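Local coordinates for protein catechol 1,2-dioxygenase (Acinetobacter sp., PDB 1DLM) that catalyses the intradiol cleavage of catechol by molecular oxygen to cis,cis-muconate, using one ferric ion per subunit of a homodimer, at residues Gly107-Ala112 / Gly162-Phe167; Trp156-Lys161 / Ala198-Pro203; His224-Val229 / Thr238-Val243. All coordinates share one frame; numbering follows the deposited sequence.

Contact 1 of 3, residues Gly107-Ala112 / Gly162-Phe167; sequences GPLYVA and GFYSHF. With FE (Fe (III) ion), chain C.
Leu109 spreads its two methyl groups over two different aromatic rings, CD1 on Tyr164 and CD2 on Phe167, and so makes two CH-pi contacts from one side chain. CD2 sits over the centre of the Phe167 ring, 3.6 Å from its centroid. CD1 lies over a face of Tyr164 but is displaced toward the rim, with CE1 and CD1 of that ring both at 3.5 Å. With CG anti to the carbonyl carbon (chi1 -52°) and CD1 anti to CA (chi2 174°), the fork is turned so that one branch faces each ring. The hydroxyl oxygen of Tyr164 is a ligand of the ferric ion; Leu109 CD1 therefore packs on one face of an iron-binding tyrosine ring. Val111 extends the apolar surface: its CG2 meets Phe167 CE2 at 3.4 Å and reaches His166 CD2 at 3.9 Å. No hydrogen bond joins the two segments directly; Arg179 links them instead, since its NH2 is bonded to the carbonyl oxygens of both Leu109 and Ser165. A type II turn from Tyr164 to Phe167, closed by Phe167 N to Tyr164 O (3.2 Å), presents the two rings to Leu109. The turn belongs to the loop between strands 152-156 and 179-183, and strand 179-183 contributes Arg179, on which Val111, Tyr164, His166 and Phe167 all pack, while the chain about residues 111-112 is bonded weakly, in parallel, beside 309-310.

Contact 2 of 3, residues Trp156-Lys161 / Ala198-Pro203; sequences WHANTK and AGYGCP. With FE (Fe (III) ion), chain C.
The Tyr200 ring has the ferric ion at its edge, in the ring plane, and the methyl group of Ala158 approaching obliquely, with CB 4.5 Å from Tyr200 CD2. The rings of two other iron ligands also meet it, Tyr164 steeply inclined to it and His224 less so. A first torsion of 58° places Tyr200 CG between the backbone N and the carbonyl carbon, and from there the ring reaches inward until OH lies 2.3 Å from the iron. On the other segment the His157 ring is held by Ala158 O, which lies in the ring plane 2.6 Å from ND1, while His157 NE2 is hydrogen-bonded to Thr194 OG1.

The backbones are joined at Ala198, whose N donates to Asn159 O over 3.1 Å; the bond is bent, at 142°, and the donor stands above the carbonyl plane. Beside it the Ala198 methyl is pressed against the next carbonyl, CB to Thr160 O being 3.1 Å. Asn159 OD1 accepts from Lys161 N at 2.7 Å, forming an Asx turn, and also from Phe163 N. Thr160 OG1 is hydrogen-bonded to Asp128 OD2. The contact thus fastens the loop that follows strand 152-156 to the residues leading into the short strand 200-201, which pairs antiparallel with strand 220-230, while Cys202 farther on packs against helices 71-77 and 207-214.

Contact 3 of 3, residues His224-Val229 / Thr238-Val243; sequences HIHYFV and TTQINV. With FE (Fe (III) ion), chain C.
His224 and Gln240 both carry CG between the backbone N and the carbonyl carbon (chi1 59° and 80°), and with the Gln240 chain extended beyond CG this brings Gln240 NE2 to 3.2 Å from His224 CD2, the amide and imidazole planes being 27° apart. His226, its CG instead anti to the carbonyl carbon, turns its ring to the same metal. The NE2 atoms converge on the ferric ion at 2.2 Å from His224 and 2.0 Å from His226.

Gln240 extends alongside His226 and obliquely across His224. Its NE2 is 3.7 Å from His226 CE1, where the planes are much more steeply inclined. These are packing contacts, and Gln240 OE1 is buried without a polar partner. The remote nitrogens are fixed separately: ND1 of His224 is bonded to Pro222 O, and ND1 of His226 donates to a water lying in its ring plane, 2.9 Å away, which in turn donates to Thr239 O. That second-shell water should limit rotation of the His226 ring, which also stacks on Trp156.

Between the backbones, Ile225 and Ile241 exchange bonds in both directions, with Ile225 N to Ile241 O at 2.9 Å, and Tyr227 and Thr239 form the next such pair. Ile225, Tyr227 and Ile241 occupy the face away from the iron, where Ile241 CD1 meets the edge of the Tyr227 ring at CE1, 3.7 Å away. On the metal side Thr238 OG1 lies in the plane of the Phe228 ring, at its edge.

A His-X-His pair on one face of a hairpin strand, with two tyrosines completing the protein ligands, is the non-haem ferric site of intradiol dioxygenases; His224, Ile225 and His226 also bind catechol.

How the contacts relate
From the N terminus, contact 1 closes the first loop, bringing 107-112 against 162-167 across some fifty residues that contain several strands and no helix. Contact 2 opens inside that loop, at 156-161, and closes beyond it at 198-203, so the two cross. Contact 3 follows in series as a local hairpin, 224-229 with 238-243. All three meet at the ferric ion: contact 1 supplies Tyr164, contact 2 Tyr200 and contact 3 both histidines. The sheet ties contacts 2 and 3 further, since Trp156 O probably accepts from His226 N and strand 220-230 also borders 200-201. Contact 1 is joined to contact 3 by ring packing, Tyr110 meeting Phe228 edge-to-face.

Contact 1 of 3, residues Gly107-Ala112 / Gly162-Phe167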
# COMPACT_ATOMS: atom_id res chain seq x y z
N GLY A 107 -15.56 3.20 -10.16
CA GLY A 107 -15.50 2.05 -9.28
C GLY A 107 -14.40 1.11 -9.77
O GLY A 107 -13.91 1.27 -10.89
N PRO A 108 -14.00 0.12 -8.97
CA PRO A 108 -12.94 -0.81 -9.36
C PRO A 108 -13.42 -2.12 -10.00
O PRO A 108 -12.62 -3.04 -10.21
CB PRO A 108 -12.26 -1.06 -8.03
CG PRO A 108 -13.49 -1.28 -7.15
CD PRO A 108 -14.42 -0.14 -7.57
N LEU A 109 -14.70 -2.21 -10.34
CA LEU A 109 -15.22 -3.47 -10.87
C LEU A 109 -15.58 -3.58 -12.34
O LEU A 109 -16.33 -4.48 -12.70
CB LEU A 109 -16.41 -3.88 -10.01
CG LEU A 109 -16.06 -3.89 -8.52
CD1 LEU A 109 -17.31 -4.15 -7.70
CD2 LEU A 109 -14.99 -4.94 -8.26
N TYR A 110 -15.08 -2.69 -13.18
CA TYR A 110 -15.37 -2.78 -14.61
C TYR A 110 -14.59 -3.94 -15.22
O TYR A 110 -13.49 -4.25 -14.78
CB TYR A 110 -14.95 -1.49 -15.33
CG TYR A 110 -15.06 -1.56 -16.83
CD1 TYR A 110 -16.30 -1.51 -17.47
CD2 TYR A 110 -13.92 -1.69 -17.62
CE1 TYR A 110 -16.40 -1.58 -18.85
CE2 TYR A 110 -14.01 -1.76 -19.01
CZ TYR A 110 -15.24 -1.70 -19.62
OH TYR A 110 -15.32 -1.76 -20.98
N VAL A 111 -15.16 -4.60 -16.22
CA VAL A 111 -14.48 -5.71 -16.89
C VAL A 111 -14.67 -5.51 -18.38
O VAL A 111 -15.80 -5.46 -18.88
CB VAL A 111 -15.05 -7.10 -16.50
CG1 VAL A 111 -14.28 -8.18 -17.25
CG2 VAL A 111 -14.95 -7.32 -14.98
N ALA A 112 -13.56 -5.38 -19.10
CA ALA A 112 -13.62 -5.18 -20.54
C ALA A 112 -13.89 -6.51 -21.25
O ALA A 112 -13.46 -7.57 -20.78
CB ALA A 112 -12.31 -4.60 -21.04
N GLY A 162 -25.38 -8.63 -3.97
CA GLY A 162 -24.37 -7.58 -4.05
C GLY A 162 -23.05 -7.95 -4.72
O GLY A 162 -22.05 -7.26 -4.53
N PHE A 163 -23.04 -9.03 -5.51
CA PHE A 163 -21.81 -9.45 -6.19
C PHE A 163 -21.88 -9.23 -7.69
O PHE A 163 -22.94 -9.40 -8.31
CB PHE A 163 -21.53 -10.93 -5.93
CG PHE A 163 -21.42 -11.28 -4.49
CD1 PHE A 163 -20.46 -10.68 -3.68
CD2 PHE A 163 -22.30 -12.20 -3.92
CE1 PHE A 163 -20.37 -10.99 -2.32
CE2 PHE A 163 -22.22 -12.51 -2.57
CZ PHE A 163 -21.25 -11.91 -1.77
N TYR A 164 -20.75 -8.84 -8.27
CA TYR A 164 -20.63 -8.64 -9.70
C TYR A 164 -19.94 -9.88 -10.27
O TYR A 164 -19.16 -10.52 -9.57
CB TYR A 164 -19.73 -7.45 -10.04
CG TYR A 164 -20.24 -6.08 -9.66
CD1 TYR A 164 -20.34 -5.69 -8.32
CD2 TYR A 164 -20.55 -5.15 -10.65
CE1 TYR A 164 -20.74 -4.40 -7.98
CE2 TYR A 164 -20.94 -3.86 -10.32
CZ TYR A 164 -21.03 -3.49 -8.99
OH TYR A 164 -21.44 -2.22 -8.68
N SER A 165 -20.22 -10.19 -11.53
CA SER A 165 -19.56 -11.33 -12.16
C SER A 165 -18.07 -10.97 -12.22
O SER A 165 -17.72 -9.81 -12.44
CB SER A 165 -20.13 -11.56 -13.56
OG SER A 165 -19.96 -10.41 -14.38
N HIS A 166 -17.22 -11.98 -12.02
CA HIS A 166 -15.76 -11.85 -12.03
C HIS A 166 -15.17 -11.40 -10.70
O HIS A 166 -13.96 -11.44 -10.51
CB HIS A 166 -15.29 -10.92 -13.15
CG HIS A 166 -15.71 -11.37 -14.51
ND1 HIS A 166 -15.31 -12.58 -15.05
CD2 HIS A 166 -16.54 -10.81 -15.41
CE1 HIS A 166 -15.88 -12.73 -16.23
NE2 HIS A 166 -16.63 -11.68 -16.48
N PHE A 167 -16.02 -10.99 -9.76
CA PHE A 167 -15.55 -10.57 -8.45
C PHE A 167 -16.44 -11.21 -7.40
O PHE A 167 -16.53 -10.73 -6.27
CB PHE A 167 -15.60 -9.04 -8.31
CG PHE A 167 -14.85 -8.33 -9.38
CD1 PHE A 167 -13.47 -8.19 -9.32
CD2 PHE A 167 -15.51 -7.84 -10.50
CE1 PHE A 167 -12.76 -7.59 -10.35
CE2 PHE A 167 -14.82 -7.23 -11.54
CZ PHE A 167 -13.44 -7.10 -11.46
FE FE C . -20.61 -0.75 -8.22
O HOH W 1 -18.23 -0.63 -7.97

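Contact 2 of 3, residues Trp156-Lys161 / Ala198-Pro203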
# COMPACT_ATOMS: atom_id res chain seq x y z
N TRP A 156 -22.96 -2.32 -16.15
CA TRP A 156 -22.59 -3.41 -15.27
C TRP A 156 -23.14 -3.12 -13.90
O TRP A 156 -23.28 -1.96 -13.50
CB TRP A 156 -21.05 -3.64 -15.26
CG TRP A 156 -20.15 -2.54 -14.69
CD1 TRP A 156 -19.49 -2.56 -13.48
CD2 TRP A 156 -19.75 -1.32 -15.34
NE1 TRP A 156 -18.71 -1.43 -13.35
CE2 TRP A 156 -18.85 -0.66 -14.47
CE3 TRP A 156 -20.07 -0.73 -16.57
CZ2 TRP A 156 -18.27 0.57 -14.79
CZ3 TRP A 156 -19.49 0.50 -16.89
CH2 TRP A 156 -18.60 1.13 -16.00
N HIS A 157 -23.51 -4.17 -13.19
CA HIS A 157 -24.07 -4.01 -11.85
C HIS A 157 -24.07 -5.36 -11.14
O HIS A 157 -23.75 -6.39 -11.75
CB HIS A 157 -25.49 -3.45 -11.94
CG HIS A 157 -26.48 -4.39 -12.55
ND1 HIS A 157 -26.98 -5.49 -11.87
CD2 HIS A 157 -27.04 -4.42 -13.78
CE1 HIS A 157 -27.81 -6.15 -12.66
NE2 HIS A 157 -27.86 -5.52 -13.83
N ALA A 158 -24.43 -5.34 -9.87
CA ALA A 158 -24.44 -6.54 -9.04
C ALA A 158 -25.79 -7.23 -9.03
O ALA A 158 -26.78 -6.70 -9.55
CB ALA A 158 -24.03 -6.18 -7.61
N ASN A 159 -25.82 -8.43 -8.44
CA ASN A 159 -27.07 -9.18 -8.33
C ASN A 159 -27.69 -8.80 -6.99
O ASN A 159 -27.31 -7.80 -6.39
CB ASN A 159 -26.83 -10.69 -8.40
CG ASN A 159 -25.87 -11.20 -7.34
OD1 ASN A 159 -25.78 -10.64 -6.25
ND2 ASN A 159 -25.17 -12.29 -7.65
N THR A 160 -28.63 -9.61 -6.51
CA THR A 160 -29.32 -9.32 -5.26
C THR A 160 -28.51 -9.56 -4.00
O THR A 160 -28.89 -9.11 -2.91
CB THR A 160 -30.63 -10.10 -5.16
OG1 THR A 160 -30.36 -11.51 -5.27
CG2 THR A 160 -31.60 -9.66 -6.26
N LYS A 161 -27.39 -10.28 -4.13
CA LYS A 161 -26.51 -10.54 -3.00
C LYS A 161 -25.39 -9.51 -2.97
O LYS A 161 -24.56 -9.51 -2.07
CB LYS A 161 -25.92 -11.96 -3.07
CG LYS A 161 -26.94 -13.09 -2.85
CD LYS A 161 -27.36 -13.77 -4.16
CE LYS A 161 -28.51 -14.76 -3.95
NZ LYS A 161 -28.22 -15.80 -2.91
N ALA A 198 -28.57 -5.07 -5.82
CA ALA A 198 -28.70 -4.80 -4.40
C ALA A 198 -27.42 -4.05 -4.09
O ALA A 198 -26.42 -4.25 -4.76
CB ALA A 198 -28.74 -6.10 -3.62
N GLY A 199 -27.46 -3.16 -3.10
CA GLY A 199 -26.24 -2.47 -2.75
C GLY A 199 -25.25 -3.50 -2.23
O GLY A 199 -25.54 -4.70 -2.20
N TYR A 200 -24.07 -3.06 -1.82
CA TYR A 200 -23.08 -3.99 -1.29
C TYR A 200 -22.08 -3.25 -0.43
O TYR A 200 -21.93 -2.03 -0.54
CB TYR A 200 -22.35 -4.72 -2.43
CG TYR A 200 -21.66 -3.81 -3.41
CD1 TYR A 200 -20.38 -3.31 -3.16
CD2 TYR A 200 -22.32 -3.39 -4.57
CE1 TYR A 200 -19.77 -2.43 -4.05
CE2 TYR A 200 -21.72 -2.51 -5.47
CZ TYR A 200 -20.45 -2.03 -5.21
OH TYR A 200 -19.87 -1.14 -6.10
N GLY A 201 -21.40 -4.00 0.42
CA GLY A 201 -20.42 -3.39 1.30
C GLY A 201 -19.07 -4.01 1.07
O GLY A 201 -18.96 -5.01 0.37
N CYS A 202 -18.04 -3.41 1.66
CA CYS A 202 -16.69 -3.92 1.52
C CYS A 202 -16.59 -5.25 2.25
O CYS A 202 -17.40 -5.53 3.13
CB CYS A 202 -15.70 -2.95 2.17
SG CYS A 202 -15.77 -1.30 1.52
N PRO A 203 -15.62 -6.09 1.88
CA PRO A 203 -15.48 -7.37 2.57
C PRO A 203 -15.35 -7.07 4.06
O PRO A 203 -14.43 -6.38 4.49
CB PRO A 203 -14.19 -7.93 1.96
CG PRO A 203 -14.28 -7.41 0.54
CD PRO A 203 -14.59 -5.95 0.83
FE FE C . -20.61 -0.75 -8.22
O HOH W 1 -18.23 -0.63 -7.97

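Contact 3 of 3, residues His224-Val229 / Thr238-Val243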
# COMPACT_ATOMS: atom_id res chain seq x y z
N HIS A 224 -26.95 0.42 -7.20
CA HIS A 224 -26.66 1.30 -8.33
C HIS A 224 -26.29 0.53 -9.59
O HIS A 224 -25.98 -0.67 -9.54
CB HIS A 224 -25.52 2.24 -8.00
CG HIS A 224 -24.25 1.53 -7.65
ND1 HIS A 224 -24.06 0.92 -6.43
CD2 HIS A 224 -23.16 1.25 -8.39
CE1 HIS A 224 -22.90 0.29 -6.44
NE2 HIS A 224 -22.33 0.47 -7.62
N ILE A 225 -26.29 1.25 -10.70
CA ILE A 225 -25.97 0.66 -11.99
C ILE A 225 -24.94 1.54 -12.68
O ILE A 225 -25.14 2.75 -12.82
CB ILE A 225 -27.24 0.53 -12.86
CG1 ILE A 225 -28.30 -0.28 -12.10
CG2 ILE A 225 -26.90 -0.14 -14.20
CD1 ILE A 225 -29.65 -0.39 -12.81
N HIS A 226 -23.84 0.92 -13.09
CA HIS A 226 -22.73 1.61 -13.72
C HIS A 226 -22.92 1.81 -15.22
O HIS A 226 -23.44 0.93 -15.90
CB HIS A 226 -21.45 0.81 -13.49
CG HIS A 226 -21.04 0.70 -12.05
ND1 HIS A 226 -20.33 1.68 -11.40
CD2 HIS A 226 -21.26 -0.27 -11.14
CE1 HIS A 226 -20.12 1.32 -10.15
NE2 HIS A 226 -20.68 0.14 -9.96
N TYR A 227 -22.47 2.96 -15.70
CA TYR A 227 -22.55 3.30 -17.12
C TYR A 227 -21.23 3.81 -17.68
O TYR A 227 -20.45 4.48 -17.00
CB TYR A 227 -23.57 4.40 -17.38
CG TYR A 227 -25.02 4.00 -17.44
CD1 TYR A 227 -25.75 3.74 -16.27
CD2 TYR A 227 -25.68 3.91 -18.67
CE1 TYR A 227 -27.11 3.42 -16.33
CE2 TYR A 227 -27.04 3.59 -18.74
CZ TYR A 227 -27.74 3.35 -17.56
OH TYR A 227 -29.08 3.04 -17.62
N PHE A 228 -21.02 3.50 -18.95
CA PHE A 228 -19.90 3.96 -19.77
C PHE A 228 -20.67 4.26 -21.06
O PHE A 228 -21.38 3.39 -21.58
CB PHE A 228 -18.88 2.85 -20.04
CG PHE A 228 -17.61 2.96 -19.22
CD1 PHE A 228 -17.30 4.12 -18.54
CD2 PHE A 228 -16.73 1.88 -19.15
CE1 PHE A 228 -16.12 4.20 -17.79
CE2 PHE A 228 -15.56 1.95 -18.41
CZ PHE A 228 -15.26 3.12 -17.73
N VAL A 229 -20.58 5.49 -21.54
CA VAL A 229 -21.24 5.84 -22.78
C VAL A 229 -20.24 6.59 -23.65
O VAL A 229 -19.76 7.66 -23.29
CB VAL A 229 -22.48 6.74 -22.55
CG1 VAL A 229 -23.19 7.02 -23.87
CG2 VAL A 229 -23.42 6.08 -21.58
N THR A 238 -18.66 8.61 -17.87
CA THR A 238 -18.63 7.59 -16.83
C THR A 238 -19.62 8.12 -15.82
O THR A 238 -19.51 9.26 -15.36
CB THR A 238 -17.27 7.48 -16.14
OG1 THR A 238 -16.28 7.06 -17.09
CG2 THR A 238 -17.33 6.44 -15.01
N THR A 239 -20.61 7.31 -15.47
CA THR A 239 -21.60 7.74 -14.51
C THR A 239 -22.34 6.53 -13.97
O THR A 239 -21.92 5.39 -14.20
CB THR A 239 -22.61 8.75 -15.15
OG1 THR A 239 -23.41 9.35 -14.13
CG2 THR A 239 -23.52 8.05 -16.15
N GLN A 240 -23.42 6.77 -13.24
CA GLN A 240 -24.19 5.67 -12.72
C GLN A 240 -25.55 6.20 -12.28
O GLN A 240 -25.80 7.41 -12.27
CB GLN A 240 -23.49 5.05 -11.51
CG GLN A 240 -23.71 5.84 -10.23
CD GLN A 240 -23.11 5.17 -9.00
OE1 GLN A 240 -23.44 5.53 -7.87
NE2 GLN A 240 -22.23 4.20 -9.22
N ILE A 241 -26.44 5.28 -11.96
CA ILE A 241 -27.73 5.69 -11.47
C ILE A 241 -27.92 4.97 -10.16
O ILE A 241 -27.42 3.85 -9.98
CB ILE A 241 -28.88 5.39 -12.47
CG1 ILE A 241 -28.97 3.90 -12.79
CG2 ILE A 241 -28.66 6.19 -13.74
CD1 ILE A 241 -29.95 3.60 -13.93
N ASN A 242 -28.58 5.65 -9.24
CA ASN A 242 -28.86 5.14 -7.92
C ASN A 242 -30.32 4.78 -7.87
O ASN A 242 -31.17 5.56 -8.31
CB ASN A 242 -28.58 6.21 -6.86
CG ASN A 242 -27.11 6.41 -6.60
OD1 ASN A 242 -26.50 5.61 -5.91
ND2 ASN A 242 -26.53 7.45 -7.18
N VAL A 243 -30.63 3.60 -7.35
CA VAL A 243 -32.01 3.19 -7.23
C VAL A 243 -32.60 4.01 -6.07
O VAL A 243 -32.12 3.96 -4.93
CB VAL A 243 -32.12 1.69 -6.94
CG1 VAL A 243 -33.58 1.30 -6.81
CG2 VAL A 243 -31.46 0.90 -8.06
FE FE C . -20.61 -0.75 -8.22
O HOH W 2 -19.69 4.16 -12.86
O HOH W 1 -18.23 -0.63 -7.97